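Local coordinates for protein DyP-type peroxidase (Pleurotus ostreatus PC15, PDB 6FSK) that probably uses heme b and hydrogen peroxide to oxidise dyes and Mn(II), as a fungal dye-decolorizing peroxidase, at residues 9-14 with 354-359; 74-79 with 135-140. The protein carries 1 engineered substitution. All blocks are in the same frame, centred on the assembly; numbering follows the deposited sequence.

Interaction 1 of 2, residues 9-14 with 354-359; sequences QGDILG and IRRGIQ. With HEM (protoporphyrin IX containing Fe), chain C.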
ATOM      1  N   GLN A   9      17.178   3.363  -3.698  1.00 11.07           N
ATOM      2  CA  GLN A   9      16.926   2.317  -2.769  1.00 11.69           C
ATOM      3  C   GLN A   9      16.022   1.241  -3.325  1.00 11.10           C
ATOM      4  O   GLN A   9      14.985   1.517  -3.916  1.00 11.70           O
ATOM      5  CB  GLN A   9      16.391   2.884  -1.422  1.00 11.57           C
ATOM      6  CG  GLN A   9      17.385   3.725  -0.623  1.00 11.27           C
ATOM      7  CD  GLN A   9      16.905   3.935   0.803  1.00 10.73           C
ATOM      8  OE1 GLN A   9      16.722   2.936   1.514  1.00 12.00           O
ATOM      9  NE2 GLN A   9      16.766   5.173   1.231  1.00 11.10           N
ATOM     10  N   GLY A  10      16.429  -0.004  -3.045  1.00 10.79           N
ATOM     11  CA  GLY A  10      15.918  -1.171  -3.739  1.00 11.54           C
ATOM     12  C   GLY A  10      14.462  -1.552  -3.444  1.00 13.03           C
ATOM     13  O   GLY A  10      13.834  -2.191  -4.245  1.00 12.50           O
ATOM     14  N   ASP A  11      13.902  -1.033  -2.357  1.00 10.79           N
ATOM     15  CA  ASP A  11      12.489  -1.333  -2.176  1.00 11.00           C
ATOM     16  C   ASP A  11      11.602  -0.565  -3.094  1.00 11.80           C
ATOM     17  O   ASP A  11      10.440  -1.011  -3.267  1.00 12.11           O
ATOM     18  CB  ASP A  11      12.021  -1.039  -0.749  1.00 10.89           C
ATOM     19  CG  ASP A  11      10.778  -1.873  -0.325  1.00 12.56           C
ATOM     20  OD1 ASP A  11      10.712  -3.076  -0.732  1.00 13.10           O
ATOM     21  OD2 ASP A  11       9.993  -1.348   0.486  1.00 11.96           O
ATOM     22  N   ILE A  12      12.064   0.540  -3.689  1.00 10.97           N
ATOM     23  CA  ILE A  12      11.219   1.427  -4.458  1.00 11.21           C
ATOM     24  C   ILE A  12      10.988   0.749  -5.839  1.00 12.94           C
ATOM     25  O   ILE A  12       9.883   0.527  -6.227  1.00 14.23           O
ATOM     26  CB  ILE A  12      11.831   2.844  -4.607  1.00 11.33           C
ATOM     27  CG1 ILE A  12      12.137   3.492  -3.274  1.00 11.21           C
ATOM     28  CG2 ILE A  12      10.963   3.705  -5.449  1.00 11.96           C
ATOM     29  CD1 ILE A  12      13.107   4.603  -3.349  1.00 11.55           C
ATOM     30  N   LEU A  13      12.061   0.541  -6.612  1.00 13.48           N
ATOM     31  CA  LEU A  13      12.016  -0.105  -7.929  1.00 13.80           C
ATOM     32  C   LEU A  13      12.700  -1.461  -7.735  1.00 15.09           C
ATOM     33  O   LEU A  13      13.904  -1.575  -7.456  1.00 16.67           O
ATOM     34  CB  LEU A  13      12.712   0.710  -8.996  1.00 15.42           C
ATOM     35  CG  LEU A  13      12.132   2.076  -9.319  1.00 16.29           C
ATOM     36  CD1 LEU A  13      12.922   2.774 -10.445  1.00 17.06           C
ATOM     37  CD2 LEU A  13      10.674   2.020  -9.722  1.00 17.89           C
ATOM     38  N   GLY A  14      11.892  -2.482  -7.850  1.00 14.21           N
ATOM     39  CA  GLY A  14      12.270  -3.843  -7.576  1.00 14.47           C
ATOM     40  C   GLY A  14      11.481  -4.410  -6.451  1.00 15.29           C
ATOM     41  O   GLY A  14      10.606  -5.288  -6.620  1.00 15.99           O
ATOM     42  N   ILE A 354       3.201   2.208  -5.975  1.00  9.02           N
ATOM     43  CA  ILE A 354       3.786   0.904  -5.950  1.00  9.36           C
ATOM     44  C   ILE A 354       3.645   0.409  -4.525  1.00  9.13           C
ATOM     45  O   ILE A 354       4.175   1.009  -3.619  1.00 10.51           O
ATOM     46  CB  ILE A 354       5.275   0.891  -6.379  1.00 10.74           C
ATOM     47  CG1 ILE A 354       5.388   1.217  -7.870  1.00 11.92           C
ATOM     48  CG2 ILE A 354       5.899  -0.426  -6.046  1.00 12.69           C
ATOM     49  CD1 ILE A 354       6.837   1.430  -8.273  1.00 13.21           C
ATOM     50  N   ARG A 355       3.004  -0.754  -4.351  1.00  9.21           N
ATOM     51  CA  ARG A 355       2.777  -1.324  -2.992  1.00  9.52           C
ATOM     52  C   ARG A 355       3.758  -2.404  -2.649  1.00  9.86           C
ATOM     53  O   ARG A 355       4.143  -3.241  -3.500  1.00 10.66           O
ATOM     54  CB  ARG A 355       1.385  -1.904  -2.904  1.00 10.10           C
ATOM     55  CG  ARG A 355       0.317  -0.874  -2.989  1.00 11.26           C
ATOM     56  CD  ARG A 355      -1.072  -1.457  -3.255  1.00 11.47           C
ATOM     57  NE  ARG A 355      -1.128  -2.135  -4.561  1.00 11.68           N
ATOM     58  CZ  ARG A 355      -1.523  -3.396  -4.705  1.00 10.23           C
ATOM     59  NH1 ARG A 355      -1.976  -4.133  -3.679  1.00 10.15           N
ATOM     60  NH2 ARG A 355      -1.461  -3.931  -5.884  1.00 10.44           N
ATOM     61  N   ARG A 356       4.228  -2.407  -1.404  1.00 10.55           N
ATOM     62  CA  ARG A 356       5.191  -3.396  -0.923  1.00 11.22           C
ATOM     63  C   ARG A 356       4.642  -3.993   0.417  1.00 13.45           C
ATOM     64  O   ARG A 356       5.443  -4.143   1.347  1.00 15.51           O
ATOM     65  CB  ARG A 356       6.582  -2.821  -0.725  1.00 11.93           C
ATOM     66  CG  ARG A 356       7.176  -2.174  -1.915  1.00 11.64           C
ATOM     67  CD  ARG A 356       7.557  -3.173  -3.001  1.00 12.42           C
ATOM     68  NE  ARG A 356       8.212  -2.525  -4.104  1.00 12.82           N
ATOM     69  CZ  ARG A 356       8.117  -2.848  -5.395  1.00 14.05           C
ATOM     70  NH1 ARG A 356       7.360  -3.816  -5.809  1.00 14.96           N
ATOM     71  NH2 ARG A 356       8.820  -2.138  -6.298  1.00 15.28           N
ATOM     72  N   GLY A 357       3.364  -4.306   0.486  1.00 14.92           N
ATOM     73  CA  GLY A 357       2.762  -4.853   1.741  1.00 13.95           C
ATOM     74  C   GLY A 357       3.306  -6.174   2.156  1.00 15.81           C
ATOM     75  O   GLY A 357       3.830  -6.986   1.335  1.00 17.82           O
ATOM     76  N   ILE A 358       3.240  -6.398   3.440  1.00 11.33           N
ATOM     77  CA  ILE A 358       3.438  -7.731   3.950  1.00 10.05           C
ATOM     78  C   ILE A 358       2.396  -7.921   5.073  1.00 10.58           C
ATOM     79  O   ILE A 358       2.119  -7.014   5.852  1.00 10.36           O
ATOM     80  CB  ILE A 358       4.904  -7.964   4.491  1.00 10.39           C
ATOM     81  CG1 ILE A 358       5.176  -9.439   4.825  1.00 12.58           C
ATOM     82  CG2 ILE A 358       5.282  -7.064   5.650  1.00 11.88           C
ATOM     83  CD1 ILE A 358       6.636  -9.792   5.102  1.00 12.70           C
ATOM     84  N   GLN A 359       1.951  -9.148   5.207  1.00  9.77           N
ATOM     85  CA  GLN A 359       1.010  -9.487   6.208  1.00 10.19           C
ATOM     86  C   GLN A 359       1.657  -9.519   7.601  1.00 10.31           C
ATOM     87  O   GLN A 359       2.871  -9.613   7.719  1.00  9.81           O
ATOM     88  CB  GLN A 359       0.417 -10.860   5.933  1.00 10.55           C
ATOM     89  CG  GLN A 359      -0.166 -11.143   4.533  1.00 11.39           C
ATOM     90  CD  GLN A 359       0.821 -11.771   3.577  1.00 12.50           C
ATOM     91  OE1 GLN A 359       1.980 -11.420   3.567  1.00 10.81           O
ATOM     92  NE2 GLN A 359       0.370 -12.692   2.803  1.00 12.39           N
TER
HETATM   93  CHA HEM C 501      -5.222  -3.832  -4.811  1.00  9.86           C
HETATM   94  CHB HEM C 501      -6.277  -5.735  -0.508  1.00  8.76           C
HETATM   95  CHC HEM C 501      -5.234  -1.506   1.544  1.00  8.84           C
HETATM   96  CHD HEM C 501      -4.473   0.509  -2.796  1.00  8.61           C
HETATM   97  C1A HEM C 501      -5.600  -4.758  -3.837  1.00  9.30           C
HETATM   98  C2A HEM C 501      -5.948  -6.126  -4.064  1.00  9.75           C
HETATM   99  C3A HEM C 501      -6.196  -6.674  -2.866  1.00  9.96           C
HETATM  100  C4A HEM C 501      -6.078  -5.620  -1.905  1.00  9.12           C
HETATM  101  CMA HEM C 501      -6.659  -8.066  -2.601  1.00 10.35           C
HETATM  102  CAA HEM C 501      -6.042  -6.787  -5.430  1.00  9.79           C
HETATM  103  CBA HEM C 501      -4.807  -7.511  -5.952  1.00 11.28           C
HETATM  104  CGA HEM C 501      -3.690  -6.572  -6.322  1.00 12.05           C
HETATM  105  O1A HEM C 501      -3.747  -5.917  -7.365  1.00 12.34           O
HETATM  106  O2A HEM C 501      -2.700  -6.507  -5.550  1.00 13.22           O
HETATM  107  C1B HEM C 501      -6.099  -4.755   0.472  1.00 10.33           C
HETATM  108  C2B HEM C 501      -6.218  -4.927   1.848  1.00 10.51           C
HETATM  109  C3B HEM C 501      -5.899  -3.763   2.475  1.00  8.52           C
HETATM  110  C4B HEM C 501      -5.596  -2.830   1.380  1.00  8.47           C
HETATM  111  CMB HEM C 501      -6.673  -6.184   2.545  1.00 11.73           C
HETATM  112  CAB HEM C 501      -5.865  -3.341   3.892  1.00  9.00           C
HETATM  113  CBB HEM C 501      -5.755  -4.189   4.892  1.00  8.64           C
HETATM  114  C1C HEM C 501      -5.018  -0.539   0.611  1.00  8.59           C
HETATM  115  C2C HEM C 501      -4.779   0.831   0.784  1.00  9.24           C
HETATM  116  C3C HEM C 501      -4.588   1.432  -0.426  1.00  9.19           C
HETATM  117  C4C HEM C 501      -4.643   0.372  -1.404  1.00  7.88           C
HETATM  118  CMC HEM C 501      -4.718   1.502   2.129  1.00 10.22           C
HETATM  119  CAC HEM C 501      -4.390   2.849  -0.836  1.00  8.70           C
HETATM  120  CBC HEM C 501      -4.847   3.903  -0.129  1.00  9.94           C
HETATM  121  C1D HEM C 501      -4.559  -0.562  -3.689  1.00  8.40           C
HETATM  122  C2D HEM C 501      -4.188  -0.372  -5.126  1.00  8.41           C
HETATM  123  C3D HEM C 501      -4.365  -1.634  -5.675  1.00  8.91           C
HETATM  124  C4D HEM C 501      -4.882  -2.472  -4.605  1.00  9.28           C
HETATM  125  CMD HEM C 501      -3.695   0.843  -5.803  1.00  8.16           C
HETATM  126  CAD HEM C 501      -4.203  -2.049  -7.133  1.00  9.28           C
HETATM  127  CBD HEM C 501      -5.419  -1.782  -7.961  1.00  9.78           C
HETATM  128  CGD HEM C 501      -5.177  -2.082  -9.419  1.00  9.52           C
HETATM  129  O1D HEM C 501      -6.054  -2.821  -9.932  1.00 10.65           O
HETATM  130  O2D HEM C 501      -4.155  -1.715  -9.963  1.00 11.04           O
HETATM  131  NA  HEM C 501      -5.782  -4.399  -2.500  1.00  9.36           N
HETATM  132  NB  HEM C 501      -5.804  -3.463   0.190  1.00  8.58           N
HETATM  133  NC  HEM C 501      -5.058  -0.781  -0.784  1.00  8.57           N
HETATM  134  ND  HEM C 501      -5.029  -1.790  -3.463  1.00  8.41           N
HETATM  135 FE   HEM C 501      -5.495  -2.597  -1.663  1.00  9.01          FE
HETATM  136  O   HOH W   1       9.137  -2.293  -9.137  1.00 21.68           O
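Arg356 grips the turn at 9-14 through two backbone carbonyls: its NE donates to Asp11 O at 2.8 Å, and its NH2 to Ile12 O at 2.9 Å. The first donor lies nearly along the C=O axis (164°), whereas NH2 stands well above the plane of the second carbonyl. Arginine suits this edge strand of the double ferredoxin-like sheet of DyP peroxidases, since its long chain can cross to the turn and offer several N-H groups. NH2 also donates to a water that accepts from Gly14 N, bridging the two donors. At Gly14, phi 117° and psi -69° would together jam a CB against the preceding carbonyl O.

On the other side of the strand, Arg355 sends NH1 and NH2 to the same heme propionate oxygen, O2A, the NH2 bond being 2.9 Å. Heme C3D lies over one face of this guanidinium, while Asp191 forms a salt bridge with NH1.

Asp11's carboxylate and the Arg356 chain slide past each other without a salt bridge; OD2 instead bonds Tyr385 OH, and OD1 takes Leu16 N. The Arg356 guanidinium is sandwiched: Ile354 CG2 sits over its centre, 3.3 Å above the plane, and Gly14 O lies over the opposite face, offset toward the rim. Beyond it, Leu13 CD2 touches Ile354 CD1 at 4.1 Å, the two branched chains crossing at about a right angle.

Interaction 2 of 2, residues 74-79 with 135-140; sequences AVNVSF and VIFVAG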
ATOM      1  N   ALA A  74      18.189  -7.714   3.554  1.00 14.13           N
ATOM      2  CA  ALA A  74      18.386  -6.449   2.885  1.00 12.86           C
ATOM      3  C   ALA A  74      17.794  -5.324   3.685  1.00 15.34           C
ATOM      4  O   ALA A  74      16.770  -5.513   4.366  1.00 13.17           O
ATOM      5  CB  ALA A  74      17.735  -6.470   1.544  1.00 13.76           C
ATOM      6  N   VAL A  75      18.394  -4.146   3.552  1.00 13.66           N
ATOM      7  CA  VAL A  75      17.995  -3.032   4.417  1.00 13.51           C
ATOM      8  C   VAL A  75      17.781  -1.775   3.629  1.00 12.30           C
ATOM      9  O   VAL A  75      18.543  -1.468   2.660  1.00 12.09           O
ATOM     10  CB  VAL A  75      19.065  -2.766   5.512  1.00 17.90           C
ATOM     11  CG1 VAL A  75      20.368  -2.389   4.919  1.00 20.96           C
ATOM     12  CG2 VAL A  75      18.649  -1.677   6.477  1.00 17.68           C
ATOM     13  N   ASN A  76      16.761  -1.022   3.993  1.00 11.37           N
ATOM     14  CA  ASN A  76      16.488   0.310   3.426  1.00 11.06           C
ATOM     15  C   ASN A  76      16.197   1.257   4.612  1.00 11.13           C
ATOM     16  O   ASN A  76      16.051   0.836   5.797  1.00 11.15           O
ATOM     17  CB  ASN A  76      15.259   0.331   2.483  1.00 11.62           C
ATOM     18  CG  ASN A  76      15.581   0.070   1.006  1.00 12.26           C
ATOM     19  OD1 ASN A  76      14.736   0.387   0.162  1.00 13.12           O
ATOM     20  ND2 ASN A  76      16.768  -0.480   0.681  1.00 12.34           N
ATOM     21  N   VAL A  77      16.121   2.559   4.344  1.00 10.38           N
ATOM     22  CA  VAL A  77      15.976   3.587   5.356  1.00 10.68           C
ATOM     23  C   VAL A  77      15.111   4.732   4.848  1.00 11.67           C
ATOM     24  O   VAL A  77      15.217   5.087   3.648  1.00 11.25           O
ATOM     25  CB  VAL A  77      17.336   4.155   5.894  1.00 11.31           C
ATOM     26  CG1 VAL A  77      18.056   4.982   4.795  1.00 11.95           C
ATOM     27  CG2 VAL A  77      17.110   5.023   7.132  1.00 12.17           C
ATOM     28  N   SER A  78      14.273   5.363   5.683  1.00 10.47           N
ATOM     29  CA  SER A  78      13.399   6.409   5.226  1.00 10.32           C
ATOM     30  C   SER A  78      13.176   7.383   6.369  1.00 10.81           C
ATOM     31  O   SER A  78      13.253   6.964   7.528  1.00 11.24           O
ATOM     32  CB  SER A  78      12.117   5.769   4.674  1.00 10.79           C
ATOM     33  OG  SER A  78      11.382   6.574   3.782  1.00 12.03           O
ATOM     34  N   PHE A  79      12.981   8.641   6.046  1.00 10.78           N
ATOM     35  CA  PHE A  79      12.934   9.690   7.047  1.00 11.06           C
ATOM     36  C   PHE A  79      11.675  10.487   6.985  1.00 10.86           C
ATOM     37  O   PHE A  79      11.197  10.902   5.886  1.00 10.73           O
ATOM     38  CB  PHE A  79      14.124  10.680   6.853  1.00 11.43           C
ATOM     39  CG  PHE A  79      15.435  10.087   7.144  1.00 11.14           C
ATOM     40  CD1 PHE A  79      15.934  10.104   8.438  1.00 13.13           C
ATOM     41  CD2 PHE A  79      16.140   9.451   6.168  1.00 12.24           C
ATOM     42  CE1 PHE A  79      17.133   9.496   8.736  1.00 11.80           C
ATOM     43  CE2 PHE A  79      17.377   8.849   6.434  1.00 13.47           C
ATOM     44  CZ  PHE A  79      17.845   8.849   7.752  1.00 13.67           C
ATOM     45  N   VAL A 135      12.594   5.329   9.819  1.00 10.19           N
ATOM     46  CA  VAL A 135      12.465   3.901   9.878  1.00  9.85           C
ATOM     47  C   VAL A 135      13.629   3.240   9.179  1.00 11.59           C
ATOM     48  O   VAL A 135      13.985   3.661   8.079  1.00 11.17           O
ATOM     49  CB  VAL A 135      11.084   3.435   9.322  1.00  9.91           C
ATOM     50  CG1 VAL A 135      10.810   3.810   7.851  1.00 10.30           C
ATOM     51  CG2 VAL A 135      10.840   1.951   9.515  1.00 11.03           C
ATOM     52  N   ILE A 136      14.195   2.266   9.800  1.00  9.84           N
ATOM     53  CA  ILE A 136      15.143   1.334   9.225  1.00 11.11           C
ATOM     54  C   ILE A 136      14.359   0.028   9.054  1.00 12.16           C
ATOM     55  O   ILE A 136      13.757  -0.434  10.021  1.00 12.93           O
ATOM     56  CB  ILE A 136      16.405   1.117  10.098  1.00 13.91           C
ATOM     57  CG1 ILE A 136      17.246   2.382  10.057  1.00 13.95           C
ATOM     58  CG2 ILE A 136      17.193  -0.084   9.609  1.00 13.83           C
ATOM     59  CD1 ILE A 136      18.143   2.471  11.248  1.00 15.94           C
ATOM     60  N   PHE A 137      14.354  -0.549   7.856  1.00 11.02           N
ATOM     61  CA  PHE A 137      13.647  -1.785   7.664  1.00 10.84           C
ATOM     62  C   PHE A 137      14.469  -2.853   6.974  1.00 11.70           C
ATOM     63  O   PHE A 137      15.313  -2.535   6.146  1.00 11.83           O
ATOM     64  CB  PHE A 137      12.279  -1.630   7.060  1.00 11.76           C
ATOM     65  CG  PHE A 137      12.276  -0.892   5.738  1.00 11.33           C
ATOM     66  CD1 PHE A 137      12.325   0.495   5.758  1.00 12.77           C
ATOM     67  CD2 PHE A 137      12.027  -1.584   4.511  1.00 13.66           C
ATOM     68  CE1 PHE A 137      12.215   1.219   4.543  1.00 12.45           C
ATOM     69  CE2 PHE A 137      11.912  -0.848   3.323  1.00 12.89           C
ATOM     70  CZ  PHE A 137      11.997   0.507   3.356  1.00 13.15           C
ATOM     71  N   VAL A 138      14.266  -4.067   7.432  1.00 10.80           N
ATOM     72  CA  VAL A 138      15.126  -5.194   7.079  1.00 11.63           C
ATOM     73  C   VAL A 138      14.206  -6.347   6.662  1.00 11.52           C
ATOM     74  O   VAL A 138      13.331  -6.768   7.377  1.00 11.83           O
ATOM     75  CB  VAL A 138      16.039  -5.572   8.271  1.00 12.17           C
ATOM     76  CG1 VAL A 138      16.907  -6.725   7.887  1.00 13.86           C
ATOM     77  CG2 VAL A 138      16.907  -4.421   8.697  1.00 14.52           C
ATOM     78  N   ALA A 139      14.434  -6.849   5.462  1.00 12.53           N
ATOM     79  CA  ALA A 139      13.636  -7.919   4.854  1.00 11.77           C
ATOM     80  C   ALA A 139      14.479  -9.122   4.546  1.00 14.32           C
ATOM     81  O   ALA A 139      15.570  -9.024   3.977  1.00 14.94           O
ATOM     82  CB  ALA A 139      13.072  -7.369   3.540  1.00 12.66           C
ATOM     83  N   GLY A 140      13.946 -10.280   4.732  1.00 13.15           N
ATOM     84  CA  GLY A 140      14.724 -11.455   4.380  1.00 16.60           C
ATOM     85  C   GLY A 140      13.890 -12.703   4.400  1.00 16.49           C
ATOM     86  O   GLY A 140      12.648 -12.640   4.468  1.00 14.59           O
TER
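Phe137 lays its ring against Asn76, its partner in an antiparallel hydrogen-bonded pair. From CB the side chain turns to place CG between the backbone N and the carbonyl carbon (chi1 56°), and the ring then extends toward strand 74-79. CD1 passes 3.7 Å from Asn76 O. CE1 and CE2 lie 3.8 and 3.6 Å from Asn76 CB, and CZ between them, at the tip, comes to 3.4 Å from it. That CB stands over one ring face, offset toward the rim, in a CH-pi contact 3.8 Å from the centroid. A flat aromatic ring suits the site because Tyr23 of strand 20-28 also meets it, ring to ring. Asn76 turns its amide away from the ring: ND2 donates to its own neighbour's carbonyl, Val75 O, from above the carbonyl plane.

Beneath these side chains, Ala74 with Ala139, Asn76 with Phe137 and Ser78 with Val135 each exchange two backbone hydrogen bonds. Strand 134-140 is an inner strand and 74-80 the last of the four antiparallel strands, ordered 4-1-3-2, of a ferredoxin-like half; 74-80 pairs on its other side with strand 462-472 of the second half.

On the other face lie the non-hydrogen-bonded pairs, Val75 with Val138 and Val77 with Ile136. Val75 CG2, anti to the backbone N, packs between Ile136 CG2 at 3.8 Å and Val138 CG2 at 3.9 Å. Beta-branched residues suit both the extended backbone and this greasy surface, onto which Phe41 of helix 31-41 and Ile153 and Leu150 of helix 144-156 pack. Back on the Phe137 face, Ser78 CB rests 4.0 Å from Val135 CG1, while its small hydroxyl OG hydrogen-bonds Ser472 OG.

The centres of the two interactions lie about 11 Å apart, and the 9-14 turn joins them directly. Asn76 OD1 faces Asp11 N at 3.0 Å, and Gln9 NE2 reaches Val77 O at 2.9 Å, both probable hydrogen bonds. Asp11 OD2 also packs 3.5 Å from Phe137 CE2, so the residue whose carbonyl receives Arg356 borders the aromatic ring of interaction 2. Both interactions belong to one eight-stranded sheet: 135-140 is an inner strand of one half, 74-79 is that half's strand at the junction, and 354-359 is the outermost strand of the other. Interaction 1 alone reaches the heme, through Arg355, whereas interaction 2 is a strand pairing away from the heme site.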